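Local coordinates for protein redox-sensing transcriptional repressor Rex (Thermoanaerobacter ethanolicus, PDB 3WGG) that binds NAD(H) and DNA as a homodimeric repressor and probably adjusts transcription to the cellular NADH/NAD(+) redox state, at residues I90-L95 with I115-P120; T137-I142 with A163-R168; G150-P155 with I174-P179. All coordinates share one frame; numbering follows the deposited sequence.

Contact 1: I90-L95 with I115-P120; sequences IGAGNL and IFDINP. With 8NA (alpha-Diphosphopyridine nucleotide), chain C.
The glycine-rich turn of the Rossmann dinucleotide site, entered at I90, G91 and A92, meets the end of the neighbouring parallel strand at F116 and D117. G91 N donates to F116 O (2.7 Å), the last bond of the parallel pairing of I90 with F116. Next to this bond I90 CD1 packs obliquely against F116 CD2 at 3.9 Å, and the methyl of A92 lies on I115 CG2. Glycine suits both turn positions: a CB on G91 would press on the preceding carbonyl, and one on G93 would collide with O5B of the dinucleotide. The helix starting after G93 offers N94 N to O2A (3.1 Å) and L95 N to O2N (2.8 Å) of the dinucleotide, so its N-terminal amides hold the diphosphate. With CG anti to the backbone N (chi1 -152°), D117 OD1 accepts from A92 N on its anti lone pair at 2.7 Å and from O3B of the adenosine ribose. D117 OD2 accepts from O2B of the dinucleotide at 2.5 Å, and N119 N closes an Asx turn on it. An alanine in place of D117 would leave A92 N and both ribose hydroxyls without this acceptor and is likely to let the glycine turn and the adenosine drift. One carboxylate thus reads the adenosine ribose diol while its Asx turn and A92 fix its rotation, and its charge would probably disfavour a 2'-phosphate.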
loop_
_atom_site.group_PDB
_atom_site.type_symbol
_atom_site.label_atom_id
_atom_site.label_comp_id
_atom_site.label_asym_id
_atom_site.label_seq_id
_atom_site.Cartn_x
_atom_site.Cartn_y
_atom_site.Cartn_z
ATOM N N ILE A 90 14.097 10.303 4.570
ATOM C CA ILE A 90 15.129 10.835 3.695
ATOM C C ILE A 90 14.443 11.164 2.385
ATOM O O ILE A 90 13.821 10.291 1.784
ATOM C CB ILE A 90 16.269 9.831 3.447
ATOM C CG1 ILE A 90 16.573 9.004 4.700
ATOM C CG2 ILE A 90 17.470 10.542 2.866
ATOM C CD1 ILE A 90 17.111 9.774 5.880
ATOM N N GLY A 91 14.573 12.419 1.960
ATOM C CA GLY A 91 13.979 12.980 0.752
ATOM C C GLY A 91 12.853 13.888 1.198
ATOM O O GLY A 91 11.836 13.418 1.711
ATOM N N ALA A 92 13.016 15.184 1.016
ATOM C CA ALA A 92 11.956 16.125 1.322
ATOM C C ALA A 92 11.345 16.703 0.057
ATOM O O ALA A 92 11.053 17.886 -0.004
ATOM C CB ALA A 92 12.483 17.263 2.220
ATOM N N GLY A 93 11.161 15.889 -0.966
ATOM C CA GLY A 93 10.443 16.358 -2.150
ATOM C C GLY A 93 8.965 16.109 -1.876
ATOM O O GLY A 93 8.553 16.015 -0.721
ATOM N N ASN A 94 8.139 16.040 -2.917
ATOM C CA ASN A 94 6.724 15.874 -2.666
ATOM C C ASN A 94 6.355 14.605 -1.886
ATOM O O ASN A 94 5.503 14.636 -1.055
ATOM C CB ASN A 94 5.968 15.870 -3.991
ATOM C CG ASN A 94 6.031 17.204 -4.678
ATOM O OD1 ASN A 94 6.459 17.276 -5.809
ATOM N ND2 ASN A 94 5.646 18.259 -3.993
ATOM N N LEU A 95 6.984 13.482 -2.188
ATOM C CA LEU A 95 6.655 12.267 -1.491
ATOM C C LEU A 95 7.057 12.363 -0.025
ATOM O O LEU A 95 6.263 12.051 0.839
ATOM C CB LEU A 95 7.294 11.053 -2.157
ATOM C CG LEU A 95 7.044 9.708 -1.467
ATOM C CD1 LEU A 95 5.582 9.364 -1.436
ATOM C CD2 LEU A 95 7.861 8.616 -2.165
ATOM N N ILE A 115 14.061 15.232 9.019
ATOM C CA ILE A 115 13.901 14.995 7.598
ATOM C C ILE A 115 15.163 15.466 6.904
ATOM O O ILE A 115 15.674 16.547 7.202
ATOM C CB ILE A 115 12.710 15.753 7.053
ATOM C CG1 ILE A 115 11.513 15.538 7.950
ATOM C CG2 ILE A 115 12.398 15.381 5.567
ATOM C CD1 ILE A 115 10.346 16.518 7.597
ATOM N N PHE A 116 15.642 14.682 5.939
ATOM C CA PHE A 116 16.922 14.939 5.340
ATOM C C PHE A 116 16.853 15.055 3.826
ATOM O O PHE A 116 16.060 14.369 3.160
ATOM C CB PHE A 116 17.920 13.847 5.752
ATOM C CG PHE A 116 18.125 13.784 7.215
ATOM C CD1 PHE A 116 19.165 14.481 7.815
ATOM C CD2 PHE A 116 17.231 13.086 8.016
ATOM C CE1 PHE A 116 19.318 14.450 9.193
ATOM C CE2 PHE A 116 17.374 13.070 9.394
ATOM C CZ PHE A 116 18.419 13.724 9.978
ATOM N N ASP A 117 17.670 15.956 3.283
ATOM C CA ASP A 117 17.746 16.113 1.842
ATOM C C ASP A 117 19.138 16.483 1.397
ATOM O O ASP A 117 19.970 16.834 2.226
ATOM C CB ASP A 117 16.743 17.139 1.362
ATOM C CG ASP A 117 16.292 16.875 -0.065
ATOM O OD1 ASP A 117 15.195 16.318 -0.213
ATOM O OD2 ASP A 117 17.016 17.205 -1.037
ATOM N N ILE A 118 19.377 16.401 0.089
ATOM C CA ILE A 118 20.620 16.864 -0.511
ATOM C C ILE A 118 20.500 18.280 -1.054
ATOM O O ILE A 118 21.517 18.962 -1.213
ATOM C CB ILE A 118 21.117 15.972 -1.672
ATOM C CG1 ILE A 118 20.001 15.678 -2.686
ATOM C CG2 ILE A 118 21.707 14.719 -1.160
ATOM C CD1 ILE A 118 20.543 15.364 -4.052
ATOM N N ASN A 119 19.280 18.705 -1.349
ATOM C CA ASN A 119 18.993 20.020 -1.913
ATOM C C ASN A 119 19.175 21.154 -0.897
ATOM O O ASN A 119 18.330 21.332 -0.003
ATOM C CB ASN A 119 17.551 20.051 -2.466
ATOM C CG ASN A 119 17.250 21.316 -3.282
ATOM O OD1 ASN A 119 18.061 22.251 -3.317
ATOM N ND2 ASN A 119 16.080 21.352 -3.931
ATOM N N PRO A 120 20.261 21.955 -1.034
ATOM C CA PRO A 120 20.452 23.093 -0.137
ATOM C C PRO A 120 19.291 24.080 -0.139
ATOM O O PRO A 120 19.073 24.754 0.869
ATOM C CB PRO A 120 21.705 23.808 -0.685
ATOM C CG PRO A 120 22.270 22.898 -1.740
ATOM C CD PRO A 120 21.205 21.955 -2.170
HETATM P PA 8NA C . 11.025 14.806 -5.809
HETATM O O1A 8NA C . 11.989 15.136 -6.927
HETATM O O2A 8NA C . 9.823 15.694 -5.534
HETATM O O5B 8NA C . 11.886 14.572 -4.466
HETATM C C5B 8NA C . 13.049 13.748 -4.378
HETATM C C4B 8NA C . 13.893 14.441 -3.317
HETATM O O4B 8NA C . 14.996 13.669 -2.881
HETATM C C3B 8NA C . 14.470 15.740 -3.853
HETATM O O3B 8NA C . 14.095 16.725 -2.880
HETATM C C2B 8NA C . 15.988 15.484 -3.866
HETATM O O2B 8NA C . 16.723 16.660 -3.497
HETATM C C1B 8NA C . 16.131 14.504 -2.735
HETATM N N9A 8NA C . 17.265 13.593 -2.857
HETATM C C8A 8NA C . 17.833 13.071 -3.966
HETATM N N7A 8NA C . 18.807 12.216 -3.561
HETATM C C5A 8NA C . 18.839 12.247 -2.204
HETATM C C6A 8NA C . 19.609 11.634 -1.227
HETATM N N6A 8NA C . 20.597 10.776 -1.558
HETATM N N1A 8NA C . 19.372 11.905 0.062
HETATM C C2A 8NA C . 18.429 12.779 0.459
HETATM N N3A 8NA C . 17.696 13.411 -0.449
HETATM C C4A 8NA C . 17.877 13.146 -1.769
HETATM O O3 8NA C . 10.431 13.311 -6.125
HETATM P PN 8NA C . 9.166 12.732 -5.298
HETATM O O1N 8NA C . 7.903 13.094 -6.019
HETATM O O2N 8NA C . 9.252 13.153 -3.844
HETATM O O5D 8NA C . 9.327 11.127 -5.479
HETATM C C5D 8NA C . 10.343 10.325 -4.847
HETATM C C4D 8NA C . 10.288 8.877 -5.371
HETATM O O4D 8NA C . 8.929 8.536 -5.731
HETATM C C3D 8NA C . 11.090 8.615 -6.629
HETATM O O3D 8NA C . 11.542 7.238 -6.612
HETATM C C2D 8NA C . 10.068 8.732 -7.741
HETATM O O2D 8NA C . 10.509 7.839 -8.746
HETATM C C1D 8NA C . 8.728 8.305 -7.129
HETATM N N1N 8NA C . 8.381 6.852 -7.259
HETATM C C2N 8NA C . 7.790 6.386 -8.417
HETATM C C3N 8NA C . 7.438 5.100 -8.618
HETATM C C7N 8NA C . 6.834 4.738 -9.908
HETATM O O7N 8NA C . 6.867 5.520 -10.855
HETATM N N7N 8NA C . 6.227 3.553 -9.978
HETATM C C4N 8NA C . 7.641 4.065 -7.525
HETATM C C5N 8NA C . 8.245 4.691 -6.277
HETATM C C6N 8NA C . 8.571 5.992 -6.192
#

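Contact 2: T137-I142 with A163-R168; sequences TVEDFI and ADRLVR
E139 and R165 meet across two neighbouring helices in a single-donor salt bridge. R165 NE gives its hydrogen to E139 OE2 at 2.8 Å, with 165° at the hydrogen; the oxygen uses its anti lone pair and sits at the guanidinium edge, close to its plane. This is the one bond between the two groups, and the 59° between the carboxylate and guanidinium planes is consistent with that. V138 CG1 lies over a guanidinium face, 3.6 Å above the plane and offset toward the rim. On the sheet side of this pair L166 CD2 meets I142 CD1 at 3.6 Å, and V138 CG2 a little farther off, each pair of side chains crossing at about a right angle. Valine, isoleucine and leucine suit this buried strip, whereas the long glutamate and arginine can bridge the gap nearer the surface. A bend at chi3 carries R165 toward the residues just before helix 138-144, where NH1 and NH2 hydrogen-bond to V135 O and E136 O. The axes of 138-142 and 163-168 approach to 9.2 Å and run 31° from parallel. V138 also rests on I88 and I90 of the sheet, and L166 on L152. Three acceptors on three nitrogens fix the guanidinium's rotation and join helix 159-168 to the N-terminal end of helix 138-144, both packed on the Rossmann-type sheet; E139 probably balances its charge.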
loop_
_atom_site.group_PDB
_atom_site.type_symbol
_atom_site.label_atom_id
_atom_site.label_comp_id
_atom_site.label_asym_id
_atom_site.label_seq_id
_atom_site.Cartn_x
_atom_site.Cartn_y
_atom_site.Cartn_z
ATOM N N THR A 137 24.557 14.967 7.530
ATOM C CA THR A 137 24.569 14.795 8.979
ATOM C C THR A 137 23.807 13.571 9.451
ATOM O O THR A 137 23.727 13.340 10.654
ATOM C CB THR A 137 23.987 16.029 9.713
ATOM O OG1 THR A 137 22.587 16.193 9.383
ATOM C CG2 THR A 137 24.766 17.316 9.330
ATOM N N VAL A 138 23.250 12.777 8.536
ATOM C CA VAL A 138 22.217 11.822 8.966
ATOM C C VAL A 138 22.813 10.730 9.869
ATOM O O VAL A 138 22.171 10.294 10.808
ATOM C CB VAL A 138 21.459 11.181 7.790
ATOM C CG1 VAL A 138 22.302 10.097 7.127
ATOM C CG2 VAL A 138 20.132 10.605 8.294
ATOM N N GLU A 139 24.045 10.310 9.591
ATOM C CA GLU A 139 24.642 9.213 10.357
ATOM C C GLU A 139 24.850 9.637 11.801
ATOM O O GLU A 139 24.478 8.919 12.736
ATOM C CB GLU A 139 25.928 8.671 9.725
ATOM C CG GLU A 139 25.639 7.730 8.549
ATOM C CD GLU A 139 26.884 7.016 7.986
ATOM O OE1 GLU A 139 27.464 6.135 8.645
ATOM O OE2 GLU A 139 27.227 7.285 6.825
ATOM N N ASP A 140 25.395 10.835 11.956
ATOM C CA ASP A 140 25.467 11.491 13.245
ATOM C C ASP A 140 24.119 11.616 13.949
ATOM O O ASP A 140 23.974 11.230 15.119
ATOM C CB ASP A 140 26.180 12.836 13.097
ATOM C CG ASP A 140 27.702 12.664 12.967
ATOM O OD1 ASP A 140 28.196 11.503 13.036
ATOM O OD2 ASP A 140 28.411 13.690 12.793
ATOM N N PHE A 141 23.125 12.116 13.220
ATOM C CA PHE A 141 21.799 12.331 13.779
ATOM C C PHE A 141 21.189 11.034 14.309
ATOM O O PHE A 141 20.518 11.060 15.343
ATOM C CB PHE A 141 20.890 12.983 12.736
ATOM C CG PHE A 141 19.557 13.430 13.279
ATOM C CD1 PHE A 141 19.367 14.748 13.669
ATOM C CD2 PHE A 141 18.509 12.528 13.413
ATOM C CE1 PHE A 141 18.133 15.179 14.162
ATOM C CE2 PHE A 141 17.275 12.942 13.916
ATOM C CZ PHE A 141 17.078 14.269 14.274
ATOM N N ILE A 142 21.449 9.919 13.623
ATOM C CA ILE A 142 20.835 8.631 13.931
ATOM C C ILE A 142 21.334 8.047 15.249
ATOM O O ILE A 142 20.587 7.375 15.974
ATOM C CB ILE A 142 21.045 7.600 12.802
ATOM C CG1 ILE A 142 20.055 7.849 11.674
ATOM C CG2 ILE A 142 20.774 6.172 13.306
ATOM C CD1 ILE A 142 20.461 7.241 10.356
ATOM N N ALA A 163 20.749 3.715 1.845
ATOM C CA ALA A 163 20.378 2.657 2.743
ATOM C C ALA A 163 21.587 2.173 3.546
ATOM O O ALA A 163 21.481 1.928 4.752
ATOM C CB ALA A 163 19.756 1.501 1.973
ATOM N N ASP A 164 22.732 2.022 2.873
ATOM C CA ASP A 164 23.936 1.491 3.540
ATOM C C ASP A 164 24.312 2.416 4.693
ATOM O O ASP A 164 24.576 1.958 5.795
ATOM C CB ASP A 164 25.102 1.375 2.549
ATOM C CG ASP A 164 24.871 0.297 1.492
ATOM O OD1 ASP A 164 23.959 -0.556 1.646
ATOM O OD2 ASP A 164 25.612 0.289 0.493
ATOM N N ARG A 165 24.309 3.721 4.447
ATOM C CA ARG A 165 24.524 4.699 5.520
ATOM C C ARG A 165 23.574 4.561 6.709
ATOM O O ARG A 165 23.994 4.647 7.864
ATOM C CB ARG A 165 24.443 6.108 4.953
ATOM C CG ARG A 165 25.564 6.450 4.007
ATOM C CD ARG A 165 25.546 7.923 3.640
ATOM N NE ARG A 165 25.941 8.724 4.787
ATOM C CZ ARG A 165 25.575 9.979 5.022
ATOM N NH1 ARG A 165 24.759 10.609 4.179
ATOM N NH2 ARG A 165 26.028 10.591 6.127
ATOM N N LEU A 166 22.272 4.383 6.462
ATOM C CA LEU A 166 21.360 4.217 7.589
ATOM C C LEU A 166 21.703 2.933 8.324
ATOM O O LEU A 166 21.638 2.846 9.566
ATOM C CB LEU A 166 19.884 4.205 7.140
ATOM C CG LEU A 166 19.394 5.378 6.283
ATOM C CD1 LEU A 166 17.926 5.181 5.786
ATOM C CD2 LEU A 166 19.601 6.772 6.919
ATOM N N VAL A 167 22.040 1.899 7.571
ATOM C CA VAL A 167 22.367 0.621 8.234
ATOM C C VAL A 167 23.637 0.772 9.101
ATOM O O VAL A 167 23.655 0.349 10.257
ATOM C CB VAL A 167 22.465 -0.530 7.232
ATOM C CG1 VAL A 167 23.112 -1.796 7.874
ATOM C CG2 VAL A 167 21.056 -0.864 6.708
ATOM N N ARG A 168 24.656 1.456 8.579
ATOM C CA ARG A 168 25.919 1.612 9.353
ATOM C C ARG A 168 25.673 2.356 10.664
ATOM O O ARG A 168 26.289 2.049 11.715
ATOM C CB ARG A 168 26.953 2.390 8.548
ATOM C CG ARG A 168 27.606 1.609 7.377
ATOM C CD ARG A 168 28.512 0.476 7.918
ATOM N NE ARG A 168 29.664 0.995 8.668
ATOM C CZ ARG A 168 30.679 1.699 8.145
ATOM N NH1 ARG A 168 31.687 2.108 8.932
ATOM N NH2 ARG A 168 30.710 2.005 6.845
#

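Contact 3: G150-P155 with I174-P179; sequences GILCIP and IWNFLP. With 8NA (alpha-Diphosphopyridine nucleotide), chain C.
G150, I151 and L152 pair in parallel register with I174, W175 and N176, the two strands of the beta-alpha-beta unit made by strand 149-152, helix 159-168 and strand 173-176. W175 N donates to G150 O (2.8 Å), L152 N to W175 O (3.0 Å), and F177 N to L152 O, carrying the pattern one step past the strand. CA-H...O contacts from I174 to G150 O and from I151 to W175 O fill in between.

Apolar packing differs on the two faces of the sheet. On one, I151 and W175 run side by side, I151 CG2 lying 3.8 Å from W175 CE3 and I151 CG1 at the edge of the indole. The rim of the F177 ring comes over a face of that indole, while F177 CE2 also touches I151 CG2. C153 SG makes an oblique sulfur-aromatic contact with F177, 4.8 Å from the ring centroid. The indole NE1 bonds S198 of the second subunit. On the other face L152 CD1 meets I174 CG2 at 3.7 Å, and G150, lacking a CB, lets L166 of helix 159-168 come close. L178 packs on I154, but its nearly eclipsed chi1 makes the detail doubtful.

Polar side-chain bonding centres on N176. N176 OD1 receives L178 N at 2.8 Å from above the amide plane, forming an Asx turn; N176 ND2 hydrogen-bonds N192 OD1 and gives only a weak bond to L178 O.

The ligand lies beyond the strand ends: I154 CG2 touches adenine C4A (3.5 Å), P155 CD touches C8A, and P179 CD approaches nicotinamide C5N (3.3 Å). The Asx turn thus sets the path of L178 and P179, and backbone carbonyls as well as I154, P155 and P179 line the dinucleotide, I154 O taking only a weak bond from O3D of the nicotinamide ribose.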
loop_
_atom_site.group_PDB
_atom_site.type_symbol
_atom_site.label_atom_id
_atom_site.label_comp_id
_atom_site.label_asym_id
_atom_site.label_seq_id
_atom_site.Cartn_x
_atom_site.Cartn_y
_atom_site.Cartn_z
ATOM N N GLY A 150 14.083 4.250 9.282
ATOM C CA GLY A 150 14.387 5.212 8.213
ATOM C C GLY A 150 13.400 5.033 7.065
ATOM O O GLY A 150 13.199 3.927 6.547
ATOM N N ILE A 151 12.802 6.128 6.644
ATOM C CA ILE A 151 11.825 6.098 5.578
ATOM C C ILE A 151 12.463 6.730 4.341
ATOM O O ILE A 151 12.900 7.894 4.378
ATOM C CB ILE A 151 10.534 6.856 6.002
ATOM C CG1 ILE A 151 10.001 6.301 7.334
ATOM C CG2 ILE A 151 9.466 6.840 4.834
ATOM C CD1 ILE A 151 8.875 7.239 8.018
ATOM N N LEU A 152 12.533 5.963 3.250
ATOM C CA LEU A 152 13.206 6.419 2.047
ATOM C C LEU A 152 12.254 6.922 1.000
ATOM O O LEU A 152 11.433 6.136 0.468
ATOM C CB LEU A 152 13.991 5.282 1.414
ATOM C CG LEU A 152 15.136 4.769 2.243
ATOM C CD1 LEU A 152 15.707 3.656 1.411
ATOM C CD2 LEU A 152 16.103 5.933 2.415
ATOM N N CYS A 153 12.403 8.203 0.672
ATOM C CA CYS A 153 11.531 8.900 -0.284
ATOM C C CYS A 153 12.385 9.663 -1.306
ATOM O O CYS A 153 12.092 10.812 -1.723
ATOM C CB CYS A 153 10.583 9.835 0.461
ATOM S SG CYS A 153 9.532 9.006 1.690
ATOM N N ILE A 154 13.464 8.990 -1.716
ATOM C CA ILE A 154 14.421 9.561 -2.659
ATOM C C ILE A 154 14.341 8.865 -4.011
ATOM O O ILE A 154 13.717 7.833 -4.107
ATOM C CB ILE A 154 15.856 9.445 -2.138
ATOM C CG1 ILE A 154 16.213 7.975 -1.854
ATOM C CG2 ILE A 154 16.036 10.344 -0.914
ATOM C CD1 ILE A 154 17.660 7.723 -1.703
ATOM N N PRO A 155 15.003 9.432 -5.053
ATOM C CA PRO A 155 15.022 8.755 -6.351
ATOM C C PRO A 155 15.847 7.472 -6.261
ATOM O O PRO A 155 16.667 7.312 -5.362
ATOM C CB PRO A 155 15.667 9.801 -7.312
ATOM C CG PRO A 155 15.607 11.152 -6.561
ATOM C CD PRO A 155 15.645 10.763 -5.085
ATOM N N ILE A 174 13.961 -0.134 7.616
ATOM C CA ILE A 174 13.826 0.807 6.525
ATOM C C ILE A 174 12.442 0.618 5.868
ATOM O O ILE A 174 12.030 -0.504 5.585
ATOM C CB ILE A 174 14.929 0.645 5.515
ATOM C CG1 ILE A 174 16.267 1.052 6.159
ATOM C CG2 ILE A 174 14.603 1.446 4.217
ATOM C CD1 ILE A 174 17.511 0.738 5.324
ATOM N N TRP A 175 11.673 1.691 5.747
ATOM C CA TRP A 175 10.378 1.611 5.099
ATOM C C TRP A 175 10.629 2.267 3.775
ATOM O O TRP A 175 10.846 3.485 3.723
ATOM C CB TRP A 175 9.343 2.394 5.920
ATOM C CG TRP A 175 7.904 2.211 5.488
ATOM C CD1 TRP A 175 7.329 1.083 4.979
ATOM C CD2 TRP A 175 6.857 3.168 5.633
ATOM N NE1 TRP A 175 5.979 1.293 4.740
ATOM C CE2 TRP A 175 5.662 2.562 5.149
ATOM C CE3 TRP A 175 6.814 4.500 6.086
ATOM C CZ2 TRP A 175 4.428 3.249 5.100
ATOM C CZ3 TRP A 175 5.572 5.163 6.098
ATOM C CH2 TRP A 175 4.405 4.538 5.583
ATOM N N ASN A 176 10.678 1.459 2.710
ATOM C CA ASN A 176 11.229 1.938 1.472
ATOM C C ASN A 176 10.146 2.187 0.437
ATOM O O ASN A 176 9.398 1.253 0.093
ATOM C CB ASN A 176 12.269 0.926 0.940
ATOM C CG ASN A 176 12.586 1.115 -0.563
ATOM O OD1 ASN A 176 12.892 2.218 -1.012
ATOM N ND2 ASN A 176 12.558 0.009 -1.330
ATOM N N PHE A 177 10.063 3.420 -0.071
ATOM C CA PHE A 177 9.083 3.740 -1.132
ATOM C C PHE A 177 9.573 3.516 -2.566
ATOM O O PHE A 177 8.773 3.585 -3.503
ATOM C CB PHE A 177 8.474 5.143 -0.982
ATOM C CG PHE A 177 7.436 5.233 0.112
ATOM C CD1 PHE A 177 6.093 5.207 -0.201
ATOM C CD2 PHE A 177 7.814 5.297 1.447
ATOM C CE1 PHE A 177 5.126 5.301 0.790
ATOM C CE2 PHE A 177 6.867 5.366 2.452
ATOM C CZ PHE A 177 5.481 5.365 2.103
ATOM N N LEU A 178 10.857 3.192 -2.737
ATOM C CA LEU A 178 11.426 2.998 -4.085
ATOM C C LEU A 178 11.276 1.582 -4.669
ATOM O O LEU A 178 11.430 0.591 -3.946
ATOM C CB LEU A 178 12.894 3.441 -4.149
ATOM C CG LEU A 178 13.501 4.369 -3.088
ATOM C CD1 LEU A 178 14.828 4.864 -3.584
ATOM C CD2 LEU A 178 12.629 5.537 -2.700
ATOM N N PRO A 179 10.992 1.474 -5.993
ATOM C CA PRO A 179 10.941 0.144 -6.610
ATOM C C PRO A 179 12.333 -0.309 -7.026
ATOM O O PRO A 179 12.631 -0.399 -8.210
ATOM C CB PRO A 179 10.079 0.367 -7.837
ATOM C CG PRO A 179 10.442 1.743 -8.261
ATOM C CD PRO A 179 10.673 2.527 -6.968
HETATM P PA 8NA C . 11.025 14.806 -5.809
HETATM O O1A 8NA C . 11.989 15.136 -6.927
HETATM O O2A 8NA C . 9.823 15.694 -5.534
HETATM O O5B 8NA C . 11.886 14.572 -4.466
HETATM C C5B 8NA C . 13.049 13.748 -4.378
HETATM C C4B 8NA C . 13.893 14.441 -3.317
HETATM O O4B 8NA C . 14.996 13.669 -2.881
HETATM C C3B 8NA C . 14.470 15.740 -3.853
HETATM O O3B 8NA C . 14.095 16.725 -2.880
HETATM C C2B 8NA C . 15.988 15.484 -3.866
HETATM O O2B 8NA C . 16.723 16.660 -3.497
HETATM C C1B 8NA C . 16.131 14.504 -2.735
HETATM N N9A 8NA C . 17.265 13.593 -2.857
HETATM C C8A 8NA C . 17.833 13.071 -3.966
HETATM N N7A 8NA C . 18.807 12.216 -3.561
HETATM C C5A 8NA C . 18.839 12.247 -2.204
HETATM C C6A 8NA C . 19.609 11.634 -1.227
HETATM N N6A 8NA C . 20.597 10.776 -1.558
HETATM N N1A 8NA C . 19.372 11.905 0.062
HETATM C C2A 8NA C . 18.429 12.779 0.459
HETATM N N3A 8NA C . 17.696 13.411 -0.449
HETATM C C4A 8NA C . 17.877 13.146 -1.769
HETATM O O3 8NA C . 10.431 13.311 -6.125
HETATM P PN 8NA C . 9.166 12.732 -5.298
HETATM O O1N 8NA C . 7.903 13.094 -6.019
HETATM O O2N 8NA C . 9.252 13.153 -3.844
HETATM O O5D 8NA C . 9.327 11.127 -5.479
HETATM C C5D 8NA C . 10.343 10.325 -4.847
HETATM C C4D 8NA C . 10.288 8.877 -5.371
HETATM O O4D 8NA C . 8.929 8.536 -5.731
HETATM C C3D 8NA C . 11.090 8.615 -6.629
HETATM O O3D 8NA C . 11.542 7.238 -6.612
HETATM C C2D 8NA C . 10.068 8.732 -7.741
HETATM O O2D 8NA C . 10.509 7.839 -8.746
HETATM C C1D 8NA C . 8.728 8.305 -7.129
HETATM N N1N 8NA C . 8.381 6.852 -7.259
HETATM C C2N 8NA C . 7.790 6.386 -8.417
HETATM C C3N 8NA C . 7.438 5.100 -8.618
HETATM C C7N 8NA C . 6.834 4.738 -9.908
HETATM O O7N 8NA C . 6.867 5.520 -10.855
HETATM N N7N 8NA C . 6.227 3.553 -9.978
HETATM C C4N 8NA C . 7.641 4.065 -7.525
HETATM C C5N 8NA C . 8.245 4.691 -6.277
HETATM C C6N 8NA C . 8.571 5.992 -6.192
#

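Overall arrangement
All three contacts belong to one Rossmann-type domain and lie on the same side of the chain's centre. Contact 1 closes before contacts 2 and 3 begin, and the latter two alternate along the chain. Strand order 110-117, 85-90, 149-152, 173-176 places contacts 1 and 3 side by side in one sheet, centres about 11 Å apart, joined through backbone bonds of I90 to I151 and C153. Contact 2, its centre about 15 Å from contact 1 and 14 Å from contact 3, lays two helices against that sheet, through F141 on F116 and L166 on L152. Contacts 1 and 3 share the dinucleotide and reach the second subunit, consistent with a cofactor site placed at the dimer interface.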